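Local structure of hypothetical protein AF2198 (Archaeoglobus fulgidus, 1OI0) at residues A28-S33 and G67-H72; D24-L29 and L40-F45; M63-T68 and T88-Y93. The protein probably acts as a zinc-dependent metallopeptidase of the JAB1/MPN family, whose members include deubiquitinating enzymes linked to the proteasome. All blocks are in the same frame, centred on the assembly; numbering follows the deposited sequence.

Interaction 1 of 3, residues A28-S33 and G67-H72; sequences ALLSGS and GTVHSH. With ZN (zinc ion), chain E; 144 (tris-hydroxymethyl-methyl-ammonium), chain F.
Ala28 and Val69 are joined by two reciprocal backbone hydrogen bonds: Ala28 N gives to Val69 O and Val69 N to Ala28 O, each 2.9 Å long. The methyl of Ala28 and the CG1 branch of Val69 lie on the same face of the sheet. One step on, Leu29 and Thr68 form a non-hydrogen-bonded pair on the other face, where Leu29 CD2 meets Thr68 CG2 at 3.7 Å, methyl against methyl. At Leu30 the backbone bond returns, but differently placed: the distance from Leu30 N to Gly67 O is again 2.9 Å, yet the donor stands above the carbonyl plane, 52° out of it. Chi1 of -64° sets Leu30 CG anti to its own carbonyl carbon and beside the Thr68 carbonyl. CD1 rests on Thr68 O, while CD2 packs 3.7 Å from Val69 CG1, the two side chains crossing at about a right angle. Ile14 of helix 8-21 covers both Leu30 and Val69. Farther along, strand 64-72 runs on to the metal. The zinc ion is bound by His70 NE2 at 2.2 Å, by His72 NE2 at 2.1 Å and by O2 of the tris-hydroxymethyl-methyl-ammonium at 2.3 Å, with Asp83 completing the site. Ser76 O takes a hydrogen bond from His72 ND1, which, with the zinc on NE2, holds the rotation of that ring. Two histidines separated by one serine, joined by a later aspartate, are the zinc-binding signature of the JAMM motif in JAB1/MPN domains.

Interaction 2 of 3, residues D24-L29 and L40-F45; sequences DEFIAL and LIFLPF. With 144 (tris-hydroxymethyl-methyl-ammonium), chain F.
Phe45 lies with one ring face over the backbone of Phe26, and its side chain can be read outward atom by atom. CB lies 3.8 Å from Ile27 CG2, the two side chains sliding past each other in opposite directions. Chi1 of 65° sets CG between the backbone N and the carbonyl carbon, and CG is near Glu25 O. On one flank of the ring CD1 approaches that same oxygen at 3.5 Å; on the other, CD2 is nearest to Ile27 N. Phe26 CA stands 3.8 Å from the ring centroid, almost on the ring normal, a CH-pi contact over the centre. Farther out, CE2 comes within 3.5 Å of Phe26 CD1, at the edge of the Phe26 ring, whose plane is turned 80° from that of Phe45; CZ approaches the same carbon. An alanine in place of Phe45 would probably leave Phe26 CA without its aromatic cover and open a gap at the edge of the Phe26 ring.

Between this aromatic contact and the regular strand pairing, a water bridges the two segments, donating to Ile27 O at 2.8 Å and accepting from Leu43 N at 2.9 Å. The chain then folds back through an inverse gamma turn centred on Pro44. Two nearly straight backbone bonds pair Leu29 with Ile41, whose CB atoms lie 3.6 Å apart. Glu25 extends the other way, its OE2 accepting a 2.7 Å hydrogen bond from O3 of the bound tris-hydroxymethyl-methyl-ammonium. These residues form the open end of the hairpin of strands 27-32 and 36-42: Phe26 and Phe45 rest on Ala21 of helix 8-21, while strand 64-72 flanks Ile27 and Leu29.

Interaction 3 of 3, residues M63-T68 and T88-Y93; sequences MKVFGT and TRFGKY
Phe66 O receives two backbone donors from the loop around Lys92. The bond from Tyr93 N is 2.8 Å long and almost straight, at 176°; that from Lys92 N is equally short but strongly bent, hence weak. Tyr93 O reaches back to strand 64-72, taking a close CH...O contact of 3.0 Å from Gly67 CA and a weak hydrogen bond of 3.1 Å from Thr68 N. Such closeness depends on the absence of side chains: Gly67 CA and Gly91 CA are 3.8 Å apart, and a CB on Gly67 would collide with Tyr93 O, one on Gly91 with Gly67 CA.

Gly67 and Tyr93 form a parallel bridge, the point at which a beta-alpha-beta unit closes: strand 64-72 leads through helix 81-89 to strand 93-98, and the loop after the helix delivers the new strand alongside the old.

To one side of the glycines, the side chains of Phe90 and Thr68 cross at about a right angle, Phe90 CZ lying 3.5 Å from Thr68 CG2, while Val65 CG1 meets the edge of the Phe90 ring near its plane, 4.4 Å from Phe90 CE1. Chi1 of 68° places Phe90 CG over its own backbone. Phe90 O is hydrogen-bonded to His94 NE2. Elsewhere, Met4 and Met37 pack against both Phe66 and Tyr93.

Overall arrangement
Strand 64-72 carries interactions 1 and 3, and strand 27-32 carries interactions 1 and 2, so all three reach one sheet. The centre of interaction 1 lies about 8 Å from each of the other two, whose centres are about 13 Å apart. A probable hydrogen bond of 2.9 Å from Ser71 N to Phe26 O ties interaction 2 to the histidine strand; nearby, the Glu25 side chain comes to about 4 Å from the zinc ion, measured at its nearest atom. Interaction 3 is farther off: the Thr68 side chain is about 9 Å from the metal at its nearest atom. Leu29 CD2 links interactions 2 and 3 by packing 3.5 Å from Phe90 CE1.

Interaction 1 of 3, residues A28-S33 and G67-H72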
loop_
_atom_site.group_PDB
_atom_site.type_symbol
_atom_site.label_atom_id
_atom_site.label_comp_id
_atom_site.label_asym_id
_atom_site.label_seq_id
_atom_site.Cartn_x
_atom_site.Cartn_y
_atom_site.Cartn_z
ATOM N N ALA A 28 -1.581 -6.526 2.096
ATOM C CA ALA A 28 -3.005 -6.389 2.345
ATOM C C ALA A 28 -3.635 -5.647 1.177
ATOM O O ALA A 28 -2.936 -5.111 0.319
ATOM C CB ALA A 28 -3.242 -5.616 3.636
ATOM N N LEU A 29 -4.962 -5.635 1.141
ATOM C CA LEU A 29 -5.676 -4.926 0.094
ATOM C C LEU A 29 -6.119 -3.591 0.671
ATOM O O LEU A 29 -6.583 -3.522 1.806
ATOM C CB LEU A 29 -6.903 -5.716 -0.360
ATOM C CG LEU A 29 -6.647 -7.133 -0.871
ATOM C CD1 LEU A 29 -7.971 -7.765 -1.295
ATOM C CD2 LEU A 29 -5.666 -7.095 -2.030
ATOM N N LEU A 30 -5.951 -2.535 -0.111
ATOM C CA LEU A 30 -6.348 -1.199 0.308
ATOM C C LEU A 30 -7.845 -1.059 0.045
ATOM O O LEU A 30 -8.322 -1.388 -1.041
ATOM C CB LEU A 30 -5.562 -0.161 -0.488
ATOM C CG LEU A 30 -4.045 -0.161 -0.261
ATOM C CD1 LEU A 30 -3.355 0.693 -1.312
ATOM C CD2 LEU A 30 -3.748 0.355 1.140
ATOM N N SER A 31 -8.591 -0.590 1.038
ATOM C CA SER A 31 -10.031 -0.446 0.867
ATOM C C SER A 31 -10.598 0.810 1.513
ATOM O O SER A 31 -9.886 1.573 2.163
ATOM C CB SER A 31 -10.756 -1.679 1.419
ATOM O OG SER A 31 -10.544 -1.822 2.814
ATOM N N GLY A 32 -11.897 1.011 1.319
ATOM C CA GLY A 32 -12.574 2.169 1.869
ATOM C C GLY A 32 -13.674 2.612 0.927
ATOM O O GLY A 32 -13.940 1.947 -0.075
ATOM N N SER A 33 -14.319 3.729 1.241
ATOM C CA SER A 33 -15.388 4.245 0.394
ATOM C C SER A 33 -15.002 5.584 -0.214
ATOM O O SER A 33 -13.934 6.127 0.072
ATOM C CB SER A 33 -16.681 4.403 1.197
ATOM O OG SER A 33 -17.212 3.142 1.562
ATOM N N GLY A 67 -6.667 -1.385 -4.276
ATOM C CA GLY A 67 -5.462 -2.040 -4.737
ATOM C C GLY A 67 -4.772 -2.811 -3.635
ATOM O O GLY A 67 -5.425 -3.406 -2.778
ATOM N N THR A 68 -3.445 -2.787 -3.650
ATOM C CA THR A 68 -2.679 -3.516 -2.653
ATOM C C THR A 68 -1.598 -2.673 -2.012
ATOM O O THR A 68 -1.220 -1.620 -2.515
ATOM C CB THR A 68 -1.959 -4.732 -3.269
ATOM O OG1 THR A 68 -0.914 -4.273 -4.137
ATOM C CG2 THR A 68 -2.934 -5.594 -4.055
ATOM N N VAL A 69 -1.109 -3.162 -0.881
ATOM C CA VAL A 69 -0.023 -2.520 -0.174
ATOM C C VAL A 69 0.837 -3.651 0.368
ATOM O O VAL A 69 0.319 -4.626 0.899
ATOM C CB VAL A 69 -0.518 -1.628 1.000
ATOM C CG1 VAL A 69 -1.427 -2.412 1.924
ATOM C CG2 VAL A 69 0.684 -1.087 1.770
ATOM N N HIS A 70 2.147 -3.550 0.176
ATOM C CA HIS A 70 3.042 -4.564 0.714
ATOM C C HIS A 70 4.340 -3.902 1.128
ATOM O O HIS A 70 4.652 -2.794 0.686
ATOM C CB HIS A 70 3.286 -5.724 -0.279
ATOM C CG HIS A 70 4.212 -5.406 -1.412
ATOM N ND1 HIS A 70 3.824 -4.695 -2.527
ATOM C CD2 HIS A 70 5.494 -5.785 -1.636
ATOM C CE1 HIS A 70 4.821 -4.654 -3.390
ATOM N NE2 HIS A 70 5.846 -5.308 -2.875
ATOM N N SER A 71 5.077 -4.565 2.009
ATOM C CA SER A 71 6.328 -4.006 2.497
ATOM C C SER A 71 7.577 -4.713 1.982
ATOM O O SER A 71 7.535 -5.874 1.569
ATOM C CB SER A 71 6.341 -4.018 4.031
ATOM O OG SER A 71 6.362 -5.341 4.537
ATOM N N HIS A 72 8.685 -3.975 2.006
ATOM C CA HIS A 72 9.993 -4.474 1.600
ATOM C C HIS A 72 10.900 -4.381 2.821
ATOM O O HIS A 72 11.019 -3.319 3.433
ATOM C CB HIS A 72 10.588 -3.608 0.490
ATOM C CG HIS A 72 9.982 -3.838 -0.856
ATOM N ND1 HIS A 72 10.312 -3.073 -1.954
ATOM C CD2 HIS A 72 9.085 -4.753 -1.292
ATOM C CE1 HIS A 72 9.645 -3.506 -3.007
ATOM N NE2 HIS A 72 8.894 -4.524 -2.632
HETATM ZN ZN ZN E . 7.780 -5.757 -3.848
HETATM C C1 144 F . 9.997 -6.677 -4.902
HETATM N N 144 F . 10.157 -7.947 -4.204
HETATM C C2 144 F . 8.806 -8.430 -3.772
HETATM O O2 144 F . 7.807 -7.889 -3.040
HETATM C C3 144 F . 11.132 -7.674 -3.070
HETATM O O3 144 F . 11.417 -8.828 -2.258
HETATM C C4 144 F . 10.684 -8.882 -5.223
HETATM O O4 144 F . 10.119 -9.162 -6.689
#

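Interaction 2 of 3, residues D24-L29 and L40-F45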
loop_
_atom_site.group_PDB
_atom_site.type_symbol
_atom_site.label_atom_id
_atom_site.label_comp_id
_atom_site.label_asym_id
_atom_site.label_seq_id
_atom_site.Cartn_x
_atom_site.Cartn_y
_atom_site.Cartn_z
ATOM N N ASP A 24 9.554 -10.275 7.135
ATOM C CA ASP A 24 8.633 -10.801 6.135
ATOM C C ASP A 24 7.953 -9.632 5.439
ATOM O O ASP A 24 7.999 -8.497 5.920
ATOM C CB ASP A 24 7.565 -11.691 6.773
ATOM C CG ASP A 24 8.134 -12.974 7.338
ATOM O OD1 ASP A 24 9.126 -13.481 6.776
ATOM O OD2 ASP A 24 7.574 -13.483 8.331
ATOM N N GLU A 25 7.338 -9.907 4.298
ATOM C CA GLU A 25 6.638 -8.871 3.562
ATOM C C GLU A 25 5.162 -8.856 3.905
ATOM O O GLU A 25 4.419 -9.783 3.581
ATOM C CB GLU A 25 6.832 -9.058 2.057
ATOM C CG GLU A 25 8.257 -8.789 1.618
ATOM C CD GLU A 25 8.424 -8.774 0.114
ATOM O OE1 GLU A 25 7.410 -8.670 -0.609
ATOM O OE2 GLU A 25 9.577 -8.852 -0.347
ATOM N N PHE A 26 4.754 -7.804 4.601
ATOM C CA PHE A 26 3.362 -7.616 4.962
ATOM C C PHE A 26 2.646 -7.310 3.655
ATOM O O PHE A 26 3.226 -6.712 2.746
ATOM C CB PHE A 26 3.239 -6.413 5.908
ATOM C CG PHE A 26 1.862 -5.803 5.960
ATOM C CD1 PHE A 26 0.852 -6.388 6.718
ATOM C CD2 PHE A 26 1.579 -4.637 5.252
ATOM C CE1 PHE A 26 -0.420 -5.821 6.772
ATOM C CE2 PHE A 26 0.309 -4.060 5.298
ATOM C CZ PHE A 26 -0.691 -4.653 6.059
ATOM N N ILE A 27 1.405 -7.757 3.537
ATOM C CA ILE A 27 0.630 -7.449 2.346
ATOM C C ILE A 27 -0.840 -7.427 2.726
ATOM O O ILE A 27 -1.287 -8.190 3.582
ATOM C CB ILE A 27 0.867 -8.475 1.202
ATOM C CG1 ILE A 27 0.175 -7.990 -0.082
ATOM C CG2 ILE A 27 0.351 -9.841 1.606
ATOM C CD1 ILE A 27 0.573 -8.765 -1.343
ATOM N N ALA A 28 -1.581 -6.526 2.096
ATOM C CA ALA A 28 -3.005 -6.389 2.345
ATOM C C ALA A 28 -3.635 -5.647 1.177
ATOM O O ALA A 28 -2.936 -5.111 0.319
ATOM C CB ALA A 28 -3.242 -5.616 3.636
ATOM N N LEU A 29 -4.962 -5.635 1.141
ATOM C CA LEU A 29 -5.676 -4.926 0.094
ATOM C C LEU A 29 -6.119 -3.591 0.671
ATOM O O LEU A 29 -6.583 -3.522 1.806
ATOM C CB LEU A 29 -6.903 -5.716 -0.360
ATOM C CG LEU A 29 -6.647 -7.133 -0.871
ATOM C CD1 LEU A 29 -7.971 -7.765 -1.295
ATOM C CD2 LEU A 29 -5.666 -7.095 -2.030
ATOM N N LEU A 40 -8.309 -1.729 5.601
ATOM C CA LEU A 40 -7.441 -2.765 5.063
ATOM C C LEU A 40 -8.105 -4.128 5.090
ATOM O O LEU A 40 -8.789 -4.480 6.051
ATOM C CB LEU A 40 -6.137 -2.858 5.863
ATOM C CG LEU A 40 -5.116 -1.724 5.779
ATOM C CD1 LEU A 40 -3.925 -2.061 6.665
ATOM C CD2 LEU A 40 -4.671 -1.529 4.341
ATOM N N ILE A 41 -7.905 -4.882 4.017
ATOM C CA ILE A 41 -8.411 -6.241 3.926
ATOM C C ILE A 41 -7.137 -7.039 4.171
ATOM O O ILE A 41 -6.283 -7.141 3.292
ATOM C CB ILE A 41 -8.956 -6.565 2.519
ATOM C CG1 ILE A 41 -10.169 -5.681 2.212
ATOM C CG2 ILE A 41 -9.337 -8.041 2.438
ATOM C CD1 ILE A 41 -10.737 -5.877 0.824
ATOM N N PHE A 42 -6.990 -7.574 5.375
ATOM C CA PHE A 42 -5.786 -8.325 5.703
ATOM C C PHE A 42 -5.655 -9.647 4.962
ATOM O O PHE A 42 -6.642 -10.338 4.710
ATOM C CB PHE A 42 -5.704 -8.538 7.211
ATOM C CG PHE A 42 -5.596 -7.255 7.985
ATOM C CD1 PHE A 42 -6.728 -6.496 8.264
ATOM C CD2 PHE A 42 -4.355 -6.783 8.394
ATOM C CE1 PHE A 42 -6.625 -5.283 8.937
ATOM C CE2 PHE A 42 -4.239 -5.571 9.068
ATOM C CZ PHE A 42 -5.376 -4.818 9.340
ATOM N N LEU A 43 -4.418 -9.979 4.608
ATOM C CA LEU A 43 -4.113 -11.207 3.886
ATOM C C LEU A 43 -3.115 -12.058 4.673
ATOM O O LEU A 43 -2.224 -11.533 5.339
ATOM C CB LEU A 43 -3.543 -10.867 2.509
ATOM C CG LEU A 43 -4.481 -10.080 1.594
ATOM C CD1 LEU A 43 -3.752 -9.701 0.313
ATOM C CD2 LEU A 43 -5.720 -10.924 1.288
ATOM N N PRO A 44 -3.249 -13.391 4.592
ATOM C CA PRO A 44 -2.377 -14.343 5.291
ATOM C C PRO A 44 -0.954 -14.466 4.739
ATOM O O PRO A 44 -0.604 -15.485 4.140
ATOM C CB PRO A 44 -3.153 -15.648 5.173
ATOM C CG PRO A 44 -3.781 -15.521 3.813
ATOM C CD PRO A 44 -4.299 -14.099 3.834
ATOM N N PHE A 45 -0.133 -13.443 4.961
ATOM C CA PHE A 45 1.244 -13.453 4.472
ATOM C C PHE A 45 2.167 -14.253 5.386
ATOM O O PHE A 45 3.225 -14.712 4.957
ATOM C CB PHE A 45 1.765 -12.022 4.327
ATOM C CG PHE A 45 1.884 -11.284 5.627
ATOM C CD1 PHE A 45 3.033 -11.397 6.405
ATOM C CD2 PHE A 45 0.835 -10.496 6.091
ATOM C CE1 PHE A 45 3.133 -10.738 7.625
ATOM C CE2 PHE A 45 0.927 -9.835 7.311
ATOM C CZ PHE A 45 2.076 -9.956 8.079
HETATM C C1 144 F . 9.997 -6.677 -4.902
HETATM N N 144 F . 10.157 -7.947 -4.204
HETATM C C2 144 F . 8.806 -8.430 -3.772
HETATM O O2 144 F . 7.807 -7.889 -3.040
HETATM C C3 144 F . 11.132 -7.674 -3.070
HETATM O O3 144 F . 11.417 -8.828 -2.258
HETATM C C4 144 F . 10.684 -8.882 -5.223
HETATM O O4 144 F . 10.119 -9.162 -6.689
HETATM O O HOH W 1 -2.355 -8.645 6.154
#

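Interaction 3 of 3, residues M63-T68 and T88-Y93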
loop_
_atom_site.group_PDB
_atom_site.type_symbol
_atom_site.label_atom_id
_atom_site.label_comp_id
_atom_site.label_asym_id
_atom_site.label_seq_id
_atom_site.Cartn_x
_atom_site.Cartn_y
_atom_site.Cartn_z
ATOM N N MET A 63 -18.058 0.103 0.129
ATOM C CA MET A 63 -16.717 -0.471 0.189
ATOM C C MET A 63 -16.170 -0.849 -1.183
ATOM O O MET A 63 -16.891 -1.377 -2.029
ATOM C CB MET A 63 -16.714 -1.705 1.094
ATOM C CG MET A 63 -16.795 -1.393 2.579
ATOM S SD MET A 63 -15.328 -0.526 3.188
ATOM C CE MET A 63 -15.925 1.156 3.272
ATOM N N LYS A 64 -14.885 -0.574 -1.392
ATOM C CA LYS A 64 -14.224 -0.881 -2.654
ATOM C C LYS A 64 -12.758 -1.243 -2.420
ATOM O O LYS A 64 -12.166 -0.847 -1.416
ATOM C CB LYS A 64 -14.315 0.323 -3.596
ATOM C CG LYS A 64 -15.741 0.777 -3.870
ATOM C CD LYS A 64 -15.796 2.051 -4.695
ATOM C CE LYS A 64 -17.239 2.507 -4.881
ATOM N NZ LYS A 64 -17.347 3.765 -5.670
ATOM N N VAL A 65 -12.183 -2.004 -3.346
ATOM C CA VAL A 65 -10.783 -2.407 -3.255
ATOM C C VAL A 65 -9.964 -1.522 -4.185
ATOM O O VAL A 65 -10.020 -1.667 -5.405
ATOM C CB VAL A 65 -10.587 -3.884 -3.670
ATOM C CG1 VAL A 65 -9.101 -4.229 -3.701
ATOM C CG2 VAL A 65 -11.316 -4.791 -2.696
ATOM N N PHE A 66 -9.203 -0.603 -3.602
ATOM C CA PHE A 66 -8.391 0.315 -4.383
ATOM C C PHE A 66 -7.124 -0.325 -4.929
ATOM O O PHE A 66 -6.566 0.137 -5.922
ATOM C CB PHE A 66 -8.025 1.537 -3.539
ATOM C CG PHE A 66 -9.215 2.304 -3.039
ATOM C CD1 PHE A 66 -10.114 2.877 -3.934
ATOM C CD2 PHE A 66 -9.443 2.447 -1.675
ATOM C CE1 PHE A 66 -11.224 3.586 -3.474
ATOM C CE2 PHE A 66 -10.547 3.153 -1.206
ATOM C CZ PHE A 66 -11.440 3.724 -2.108
ATOM N N GLY A 67 -6.667 -1.385 -4.276
ATOM C CA GLY A 67 -5.462 -2.040 -4.737
ATOM C C GLY A 67 -4.772 -2.811 -3.635
ATOM O O GLY A 67 -5.425 -3.406 -2.778
ATOM N N THR A 68 -3.445 -2.787 -3.650
ATOM C CA THR A 68 -2.679 -3.516 -2.653
ATOM C C THR A 68 -1.598 -2.673 -2.012
ATOM O O THR A 68 -1.220 -1.620 -2.515
ATOM C CB THR A 68 -1.959 -4.732 -3.269
ATOM O OG1 THR A 68 -0.914 -4.273 -4.137
ATOM C CG2 THR A 68 -2.934 -5.594 -4.055
ATOM N N THR A 88 -0.816 -5.225 -11.950
ATOM C CA THR A 88 -1.703 -5.370 -13.103
ATOM C C THR A 88 -2.882 -6.323 -12.927
ATOM O O THR A 88 -3.873 -6.219 -13.649
ATOM C CB THR A 88 -0.921 -5.841 -14.347
ATOM O OG1 THR A 88 -0.411 -7.160 -14.120
ATOM C CG2 THR A 88 0.235 -4.907 -14.635
ATOM N N ARG A 89 -2.784 -7.248 -11.980
ATOM C CA ARG A 89 -3.847 -8.227 -11.770
ATOM C C ARG A 89 -5.181 -7.652 -11.310
ATOM O O ARG A 89 -6.243 -8.114 -11.733
ATOM C CB ARG A 89 -3.388 -9.304 -10.786
ATOM C CG ARG A 89 -2.270 -10.184 -11.312
ATOM C CD ARG A 89 -1.995 -11.312 -10.344
ATOM N NE ARG A 89 -0.790 -12.061 -10.682
ATOM C CZ ARG A 89 -0.752 -13.127 -11.473
ATOM N NH1 ARG A 89 -1.857 -13.605 -12.037
ATOM N NH2 ARG A 89 0.406 -13.726 -11.689
ATOM N N PHE A 90 -5.129 -6.646 -10.444
ATOM C CA PHE A 90 -6.349 -6.018 -9.954
ATOM C C PHE A 90 -5.999 -4.783 -9.138
ATOM O O PHE A 90 -4.898 -4.673 -8.610
ATOM C CB PHE A 90 -7.145 -7.008 -9.090
ATOM C CG PHE A 90 -6.470 -7.362 -7.793
ATOM C CD1 PHE A 90 -6.648 -6.573 -6.660
ATOM C CD2 PHE A 90 -5.633 -8.469 -7.711
ATOM C CE1 PHE A 90 -6.000 -6.881 -5.469
ATOM C CE2 PHE A 90 -4.980 -8.783 -6.522
ATOM C CZ PHE A 90 -5.164 -7.990 -5.402
ATOM N N GLY A 91 -6.942 -3.858 -9.028
ATOM C CA GLY A 91 -6.688 -2.662 -8.251
ATOM C C GLY A 91 -6.016 -1.552 -9.034
ATOM O O GLY A 91 -5.150 -1.787 -9.876
ATOM N N LYS A 92 -6.418 -0.328 -8.725
ATOM C CA LYS A 92 -5.891 0.853 -9.389
ATOM C C LYS A 92 -4.616 1.381 -8.732
ATOM O O LYS A 92 -3.708 1.850 -9.416
ATOM C CB LYS A 92 -6.951 1.958 -9.381
ATOM C CG LYS A 92 -8.339 1.507 -9.803
ATOM C CD LYS A 92 -9.349 2.639 -9.663
ATOM C CE LYS A 92 -10.767 2.159 -9.932
ATOM N NZ LYS A 92 -11.211 1.137 -8.942
ATOM N N TYR A 93 -4.541 1.285 -7.407
ATOM C CA TYR A 93 -3.394 1.806 -6.677
ATOM C C TYR A 93 -2.649 0.759 -5.876
ATOM O O TYR A 93 -3.250 -0.150 -5.311
ATOM C CB TYR A 93 -3.856 2.915 -5.739
ATOM C CG TYR A 93 -4.622 3.995 -6.458
ATOM C CD1 TYR A 93 -3.962 4.933 -7.245
ATOM C CD2 TYR A 93 -6.011 4.052 -6.386
ATOM C CE1 TYR A 93 -4.666 5.904 -7.949
ATOM C CE2 TYR A 93 -6.726 5.017 -7.086
ATOM C CZ TYR A 93 -6.044 5.939 -7.862
ATOM O OH TYR A 93 -6.741 6.900 -8.552
#